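Local coordinates for Mgp-operon protein 3 (Mycoplasma pneumoniae, PDB 6RJ1) that probably takes part in attaching this human pathogen to host cells, as a surface-exposed membrane adhesin linked to sugar recognition, at residues A[832-846]-A[908-920]. Residues are numbered along the deposited sequence; the frame is centred on the assembly and turned at random.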
ATOM      1  N   ILE A 832       2.982  21.312   6.917  1.00 84.78           N
ATOM      2  CA  ILE A 832       1.741  21.470   7.670  1.00 82.89           C
ATOM      3  C   ILE A 832       0.580  20.662   7.022  1.00 82.14           C
ATOM      4  O   ILE A 832      -0.498  20.578   7.614  1.00 81.50           O
ATOM      5  CB  ILE A 832       1.397  22.958   7.963  1.00 86.08           C
ATOM      6  CG1 ILE A 832       1.328  23.826   6.680  1.00 86.57           C
ATOM      7  CG2 ILE A 832       2.378  23.543   9.003  1.00 86.55           C
ATOM      8  CD1 ILE A 832       0.676  25.248   6.878  1.00 93.67           C
ATOM      9  N   SER A 833       0.837  20.014   5.850  1.00 75.00           N
ATOM     10  CA  SER A 833      -0.106  19.178   5.095  1.00 73.17           C
ATOM     11  C   SER A 833      -0.185  17.750   5.653  1.00 74.96           C
ATOM     12  O   SER A 833      -1.136  17.024   5.365  1.00 73.03           O
ATOM     13  CB  SER A 833       0.289  19.130   3.621  1.00 75.15           C
ATOM     14  OG  SER A 833       1.544  18.494   3.441  1.00 79.73           O
ATOM     15  N   PHE A 834       0.836  17.341   6.422  1.00 71.44           N
ATOM     16  CA  PHE A 834       0.915  16.012   7.027  1.00 70.34           C
ATOM     17  C   PHE A 834       1.095  16.107   8.540  1.00 72.92           C
ATOM     18  O   PHE A 834       1.894  16.913   9.023  1.00 72.28           O
ATOM     19  CB  PHE A 834       2.073  15.212   6.406  1.00 71.36           C
ATOM     20  CG  PHE A 834       2.263  13.809   6.933  1.00 71.81           C
ATOM     21  CD1 PHE A 834       3.079  13.564   8.031  1.00 74.28           C
ATOM     22  CD2 PHE A 834       1.660  12.726   6.307  1.00 72.57           C
ATOM     23  CE1 PHE A 834       3.261  12.265   8.513  1.00 74.67           C
ATOM     24  CE2 PHE A 834       1.862  11.429   6.779  1.00 74.75           C
ATOM     25  CZ  PHE A 834       2.663  11.206   7.873  1.00 72.74           C
ATOM     26  N   SER A 835       0.376  15.240   9.270  1.00 68.24           N
ATOM     27  CA  SER A 835       0.438  15.116  10.725  1.00 67.51           C
ATOM     28  C   SER A 835       0.214  13.656  11.144  1.00 70.66           C
ATOM     29  O   SER A 835      -0.704  13.003  10.643  1.00 70.05           O
ATOM     30  CB  SER A 835      -0.584  16.029  11.394  1.00 70.61           C
ATOM     31  OG  SER A 835      -1.339  15.345  12.383  1.00 79.07           O
ATOM     32  N   TYR A 836       1.051  13.155  12.062  1.00 65.68           N
ATOM     33  CA  TYR A 836       0.928  11.812  12.613  1.00 64.17           C
ATOM     34  C   TYR A 836       0.881  11.926  14.134  1.00 71.66           C
ATOM     35  O   TYR A 836       1.798  12.488  14.742  1.00 73.06           O
ATOM     36  CB  TYR A 836       2.062  10.890  12.122  1.00 62.97           C
ATOM     37  CG  TYR A 836       2.200   9.608  12.916  1.00 61.45           C
ATOM     38  CD1 TYR A 836       1.383   8.510  12.655  1.00 62.93           C
ATOM     39  CD2 TYR A 836       3.128   9.498  13.950  1.00 60.60           C
ATOM     40  CE1 TYR A 836       1.497   7.333  13.392  1.00 62.61           C
ATOM     41  CE2 TYR A 836       3.234   8.336  14.707  1.00 60.74           C
ATOM     42  CZ  TYR A 836       2.426   7.251  14.417  1.00 67.76           C
ATOM     43  OH  TYR A 836       2.542   6.109  15.168  1.00 69.36           O
ATOM     44  N   THR A 837      -0.206  11.435  14.745  1.00 69.15           N
ATOM     45  CA  THR A 837      -0.371  11.454  16.197  1.00 69.08           C
ATOM     46  C   THR A 837      -0.457  10.004  16.675  1.00 73.88           C
ATOM     47  O   THR A 837      -1.363   9.282  16.247  1.00 73.81           O
ATOM     48  CB  THR A 837      -1.580  12.297  16.602  1.00 77.19           C
ATOM     49  OG1 THR A 837      -1.544  13.533  15.890  1.00 83.74           O
ATOM     50  CG2 THR A 837      -1.637  12.557  18.107  1.00 69.94           C
ATOM     51  N   PRO A 838       0.489   9.539  17.521  1.00 70.77           N
ATOM     52  CA  PRO A 838       0.435   8.143  17.981  1.00 70.85           C
ATOM     53  C   PRO A 838      -0.765   7.873  18.875  1.00 76.16           C
ATOM     54  O   PRO A 838      -1.076   8.693  19.741  1.00 76.16           O
ATOM     55  CB  PRO A 838       1.749   7.971  18.764  1.00 72.41           C
ATOM     56  CG  PRO A 838       2.590   9.150  18.418  1.00 76.27           C
ATOM     57  CD  PRO A 838       1.635  10.251  18.121  1.00 71.89           C
ATOM     58  N   PHE A 839      -1.454   6.742  18.661  1.00 73.70           N
ATOM     59  CA  PHE A 839      -2.590   6.415  19.516  1.00 73.65           C
ATOM     60  C   PHE A 839      -2.154   5.560  20.731  1.00 79.89           C
ATOM     61  O   PHE A 839      -1.038   5.036  20.758  1.00 80.23           O
ATOM     62  CB  PHE A 839      -3.778   5.818  18.733  1.00 74.80           C
ATOM     63  CG  PHE A 839      -3.588   4.679  17.756  1.00 75.83           C
ATOM     64  CD1 PHE A 839      -2.842   3.556  18.102  1.00 78.21           C
ATOM     65  CD2 PHE A 839      -4.281   4.660  16.544  1.00 77.51           C
ATOM     66  CE1 PHE A 839      -2.714   2.480  17.208  1.00 78.97           C
ATOM     67  CE2 PHE A 839      -4.145   3.590  15.650  1.00 79.48           C
ATOM     68  CZ  PHE A 839      -3.370   2.506  15.991  1.00 77.38           C
ATOM     69  N   GLY A 840      -3.013   5.488  21.743  1.00 77.70           N
ATOM     70  CA  GLY A 840      -2.755   4.759  22.980  1.00 77.74           C
ATOM     71  C   GLY A 840      -2.733   3.250  22.854  1.00 82.42           C
ATOM     72  O   GLY A 840      -2.975   2.698  21.775  1.00 81.20           O
ATOM     73  N   SER A 841      -2.448   2.577  23.980  1.00 80.91           N
ATOM     74  CA  SER A 841      -2.373   1.121  24.095  1.00 81.75           C
ATOM     75  C   SER A 841      -3.708   0.434  23.761  1.00 86.77           C
ATOM     76  O   SER A 841      -3.704  -0.641  23.156  1.00 87.10           O
ATOM     77  CB  SER A 841      -1.921   0.733  25.499  1.00 85.91           C
ATOM     78  OG  SER A 841      -1.353  -0.565  25.510  1.00 97.14           O
ATOM     79  N   ALA A 842      -4.835   1.071  24.140  1.00 82.70           N
ATOM     80  CA  ALA A 842      -6.192   0.575  23.911  1.00 82.61           C
ATOM     81  C   ALA A 842      -6.543   0.469  22.427  1.00 86.36           C
ATOM     82  O   ALA A 842      -7.274  -0.448  22.031  1.00 87.13           O
ATOM     83  CB  ALA A 842      -7.196   1.466  24.623  1.00 83.40           C
ATOM     84  N   GLU A 843      -6.034   1.412  21.616  1.00 80.73           N
ATOM     85  CA  GLU A 843      -6.269   1.463  20.167  1.00 79.17           C
ATOM     86  C   GLU A 843      -5.217   0.682  19.395  1.00 80.28           C
ATOM     87  O   GLU A 843      -5.466   0.305  18.256  1.00 80.21           O
ATOM     88  CB  GLU A 843      -6.434   2.902  19.635  1.00 80.48           C
ATOM     89  CG  GLU A 843      -5.860   4.003  20.517  1.00 92.56           C
ATOM     90  CD  GLU A 843      -6.671   4.504  21.698  1.00114.60           C
ATOM     91  OE1 GLU A 843      -6.086   5.226  22.538  1.00113.38           O
ATOM     92  OE2 GLU A 843      -7.879   4.185  21.790  1.00105.81           O
ATOM     93  N   SER A 844      -4.060   0.407  20.027  1.00 75.29           N
ATOM     94  CA  SER A 844      -2.972  -0.406  19.473  1.00 74.16           C
ATOM     95  C   SER A 844      -3.358  -1.889  19.571  1.00 76.11           C
ATOM     96  O   SER A 844      -2.708  -2.737  18.968  1.00 76.00           O
ATOM     97  CB  SER A 844      -1.674  -0.161  20.241  1.00 77.76           C
ATOM     98  OG  SER A 844      -1.179   1.152  20.041  1.00 86.17           O
ATOM     99  N   ALA A 845      -4.409  -2.193  20.349  1.00 71.62           N
ATOM    100  CA  ALA A 845      -4.938  -3.537  20.564  1.00 70.84           C
ATOM    101  C   ALA A 845      -5.952  -3.909  19.477  1.00 73.96           C
ATOM    102  O   ALA A 845      -6.288  -5.088  19.337  1.00 74.54           O
ATOM    103  CB  ALA A 845      -5.586  -3.621  21.941  1.00 71.33           C
ATOM    104  N   VAL A 846      -6.434  -2.900  18.716  1.00 68.21           N
ATOM    105  CA  VAL A 846      -7.400  -3.018  17.616  1.00 66.56           C
ATOM    106  C   VAL A 846      -6.711  -3.570  16.361  1.00 69.21           C
ATOM    107  O   VAL A 846      -5.678  -3.040  15.946  1.00 68.12           O
ATOM    108  CB  VAL A 846      -8.079  -1.647  17.321  1.00 69.63           C
ATOM    109  CG1 VAL A 846      -9.067  -1.738  16.165  1.00 68.96           C
ATOM    110  CG2 VAL A 846      -8.759  -1.078  18.564  1.00 69.44           C
ATOM    111  N   THR A 908      -0.384  32.453   8.039  1.00126.45           N
ATOM    112  CA  THR A 908       0.439  31.247   7.971  1.00125.02           C
ATOM    113  C   THR A 908       0.325  30.430   9.262  1.00124.71           C
ATOM    114  O   THR A 908       0.121  31.001  10.338  1.00124.17           O
ATOM    115  CB  THR A 908       1.902  31.572   7.569  1.00134.49           C
ATOM    116  OG1 THR A 908       2.612  30.346   7.339  1.00134.64           O
ATOM    117  CG2 THR A 908       2.643  32.443   8.601  1.00131.74           C
ATOM    118  N   LEU A 909       0.451  29.100   9.146  1.00117.75           N
ATOM    119  CA  LEU A 909       0.401  28.211  10.297  1.00115.87           C
ATOM    120  C   LEU A 909       1.774  27.597  10.526  1.00116.26           C
ATOM    121  O   LEU A 909       2.385  27.098   9.581  1.00115.79           O
ATOM    122  CB  LEU A 909      -0.686  27.137  10.118  1.00115.84           C
ATOM    123  CG  LEU A 909      -1.531  26.800  11.352  1.00120.42           C
ATOM    124  CD1 LEU A 909      -2.408  27.977  11.783  1.00120.24           C
ATOM    125  CD2 LEU A 909      -2.415  25.614  11.078  1.00122.69           C
ATOM    126  N   SER A 910       2.278  27.686  11.769  1.00110.89           N
ATOM    127  CA  SER A 910       3.594  27.170  12.162  1.00109.89           C
ATOM    128  C   SER A 910       3.564  25.670  12.429  1.00111.10           C
ATOM    129  O   SER A 910       4.506  24.967  12.060  1.00111.20           O
ATOM    130  CB  SER A 910       4.131  27.921  13.378  1.00114.17           C
ATOM    131  OG  SER A 910       3.224  27.876  14.468  1.00125.21           O
ATOM    132  N   GLN A 911       2.482  25.185  13.063  1.00104.84           N
ATOM    133  CA  GLN A 911       2.273  23.772  13.392  1.00103.16           C
ATOM    134  C   GLN A 911       1.225  23.144  12.472  1.00101.91           C
ATOM    135  O   GLN A 911       0.276  23.818  12.068  1.00101.41           O
ATOM    136  CB  GLN A 911       1.841  23.631  14.862  1.00104.75           C
ATOM    137  CG  GLN A 911       2.874  22.939  15.742  1.00126.10           C
ATOM    138  CD  GLN A 911       2.637  21.450  15.818  1.00152.13           C
ATOM    139  OE1 GLN A 911       1.962  20.952  16.729  1.00147.82           O
ATOM    140  NE2 GLN A 911       3.184  20.705  14.862  1.00146.56           N
ATOM    141  N   ALA A 912       1.392  21.853  12.154  1.00 95.00           N
ATOM    142  CA  ALA A 912       0.458  21.106  11.310  1.00 93.48           C
ATOM    143  C   ALA A 912      -0.798  20.752  12.107  1.00 94.61           C
ATOM    144  O   ALA A 912      -0.643  20.161  13.181  1.00 95.11           O
ATOM    145  CB  ALA A 912       1.115  19.829  10.809  1.00 94.09           C
ATOM    146  N   PRO A 913      -2.036  21.086  11.636  1.00 87.68           N
ATOM    147  CA  PRO A 913      -3.240  20.687  12.396  1.00 86.10           C
ATOM    148  C   PRO A 913      -3.311  19.161  12.480  1.00 86.73           C
ATOM    149  O   PRO A 913      -3.146  18.471  11.469  1.00 84.69           O
ATOM    150  CB  PRO A 913      -4.403  21.278  11.588  1.00 87.89           C
ATOM    151  CG  PRO A 913      -3.790  22.246  10.656  1.00 92.78           C
ATOM    152  CD  PRO A 913      -2.402  21.777  10.385  1.00 88.68           C
ATOM    153  N   ALA A 914      -3.450  18.644  13.707  1.00 82.06           N
ATOM    154  CA  ALA A 914      -3.438  17.211  13.979  1.00 80.93           C
ATOM    155  C   ALA A 914      -4.809  16.587  14.251  1.00 83.04           C
ATOM    156  O   ALA A 914      -5.816  17.287  14.351  1.00 82.65           O
ATOM    157  CB  ALA A 914      -2.482  16.918  15.128  1.00 81.54           C
ATOM    158  N   ALA A 915      -4.826  15.253  14.340  1.00 78.36           N
ATOM    159  CA  ALA A 915      -5.994  14.432  14.628  1.00 77.35           C
ATOM    160  C   ALA A 915      -5.765  13.654  15.930  1.00 80.72           C
ATOM    161  O   ALA A 915      -4.638  13.571  16.412  1.00 80.49           O
ATOM    162  CB  ALA A 915      -6.248  13.473  13.476  1.00 77.91           C
ATOM    163  N   LEU A 916      -6.837  13.104  16.506  1.00 77.22           N
ATOM    164  CA  LEU A 916      -6.778  12.338  17.747  1.00 76.72           C
ATOM    165  C   LEU A 916      -7.686  11.128  17.624  1.00 79.16           C
ATOM    166  O   LEU A 916      -8.883  11.290  17.413  1.00 78.79           O
ATOM    167  CB  LEU A 916      -7.191  13.232  18.933  1.00 76.93           C
ATOM    168  CG  LEU A 916      -6.866  12.713  20.330  1.00 81.92           C
ATOM    169  CD1 LEU A 916      -5.418  12.991  20.707  1.00 82.58           C
ATOM    170  CD2 LEU A 916      -7.776  13.332  21.347  1.00 83.75           C
ATOM    171  N   ALA A 917      -7.105   9.921  17.708  1.00 75.72           N
ATOM    172  CA  ALA A 917      -7.831   8.656  17.601  1.00 75.74           C
ATOM    173  C   ALA A 917      -7.983   8.000  18.956  1.00 80.99           C
ATOM    174  O   ALA A 917      -6.991   7.837  19.674  1.00 82.94           O
ATOM    175  CB  ALA A 917      -7.116   7.717  16.651  1.00 76.39           C
ATOM    176  N   VAL A 918      -9.222   7.631  19.313  1.00 76.00           N
ATOM    177  CA  VAL A 918      -9.546   6.990  20.592  1.00 75.85           C
ATOM    178  C   VAL A 918     -10.650   5.941  20.453  1.00 81.38           C
ATOM    179  O   VAL A 918     -11.600   6.142  19.697  1.00 80.35           O
ATOM    180  CB  VAL A 918      -9.899   7.997  21.735  1.00 79.05           C
ATOM    181  CG1 VAL A 918      -8.657   8.588  22.381  1.00 78.35           C
ATOM    182  CG2 VAL A 918     -10.857   9.094  21.271  1.00 78.99           C
ATOM    183  N   GLN A 919     -10.536   4.845  21.227  1.00 79.08           N
ATOM    184  CA  GLN A 919     -11.543   3.789  21.335  1.00 78.48           C
ATOM    185  C   GLN A 919     -12.676   4.472  22.109  1.00 82.70           C
ATOM    186  O   GLN A 919     -12.486   4.877  23.256  1.00 82.02           O
ATOM    187  CB  GLN A 919     -10.969   2.591  22.103  1.00 79.32           C
ATOM    188  CG  GLN A 919     -10.690   1.400  21.215  1.00 92.81           C
ATOM    189  CD  GLN A 919     -11.487   0.181  21.622  1.00116.80           C
ATOM    190  OE1 GLN A 919     -10.916  -0.883  21.903  1.00113.14           O
ATOM    191  NE2 GLN A 919     -12.825   0.300  21.657  1.00108.12           N
ATOM    192  N   ASN A 920     -13.802   4.712  21.427  1.00 79.81           N
ATOM    193  CA  ASN A 920     -14.914   5.516  21.931  1.00 79.57           C
ATOM    194  C   ASN A 920     -15.856   4.877  22.973  1.00 83.47           C
ATOM    195  O   ASN A 920     -16.686   5.594  23.518  1.00 83.43           O
ATOM    196  CB  ASN A 920     -15.746   6.036  20.760  1.00 79.09           C
ATOM    197  CG  ASN A 920     -16.351   5.001  19.836  1.00103.17           C
ATOM    198  OD1 ASN A 920     -16.714   3.883  20.226  1.00 98.93           O
ATOM    199  ND2 ASN A 920     -16.507   5.376  18.581  1.00 94.20           N
TER
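Glu843 reaches from the turn after strand 834-838 to the end of strand 914-920, and it illustrates how a carboxylate can tie a turn to a strand where no backbone hydrogen bonds run between the two segments. Its CB lies 3.8 Å above one face of the Phe839 ring, offset toward the rim. CG passes 4.1 Å from Ala917 O, and a bend there (chi2 -82°) turns CD toward the facing strand. The two oxygens then divide the work. OE1 stays within its own turn and accepts a weak bond from Gly840 N at 3.2 Å, while OE2 crosses over to Gln919 N at 2.8 Å. This second bond bends to 146° at the hydrogen and meets the syn side of the oxygen from well outside the carboxylate plane.

Midway, Thr837 OG1 donates to Ala915 O at 3.1 Å; a rotation that sets OG1 anti to its carbonyl carbon brings the hydroxyl to that oxygen. Between these two bonds Ala917 CB sits at the edge of the Phe839 ring, near its plane and 4.2 Å from CD2; on the other side of Thr837, Ser835 OG lies 3.4 Å from Ala914 CB. At the far end, Ile832 CD1 rests 4.0 Å from Leu909 CB. From strand 808-815, Asn813 ND2 hydrogen-bonds to both Ile832 O and Pro913 O, bridging the two segments.

The strands run 29° from parallel, yet each pairs with a different neighbour, 808-815 or 888-896. Successive antiparallel sheets packed in this way are consistent with adjacent blades of a beta-propeller, the fold class of the MgpC adhesin family.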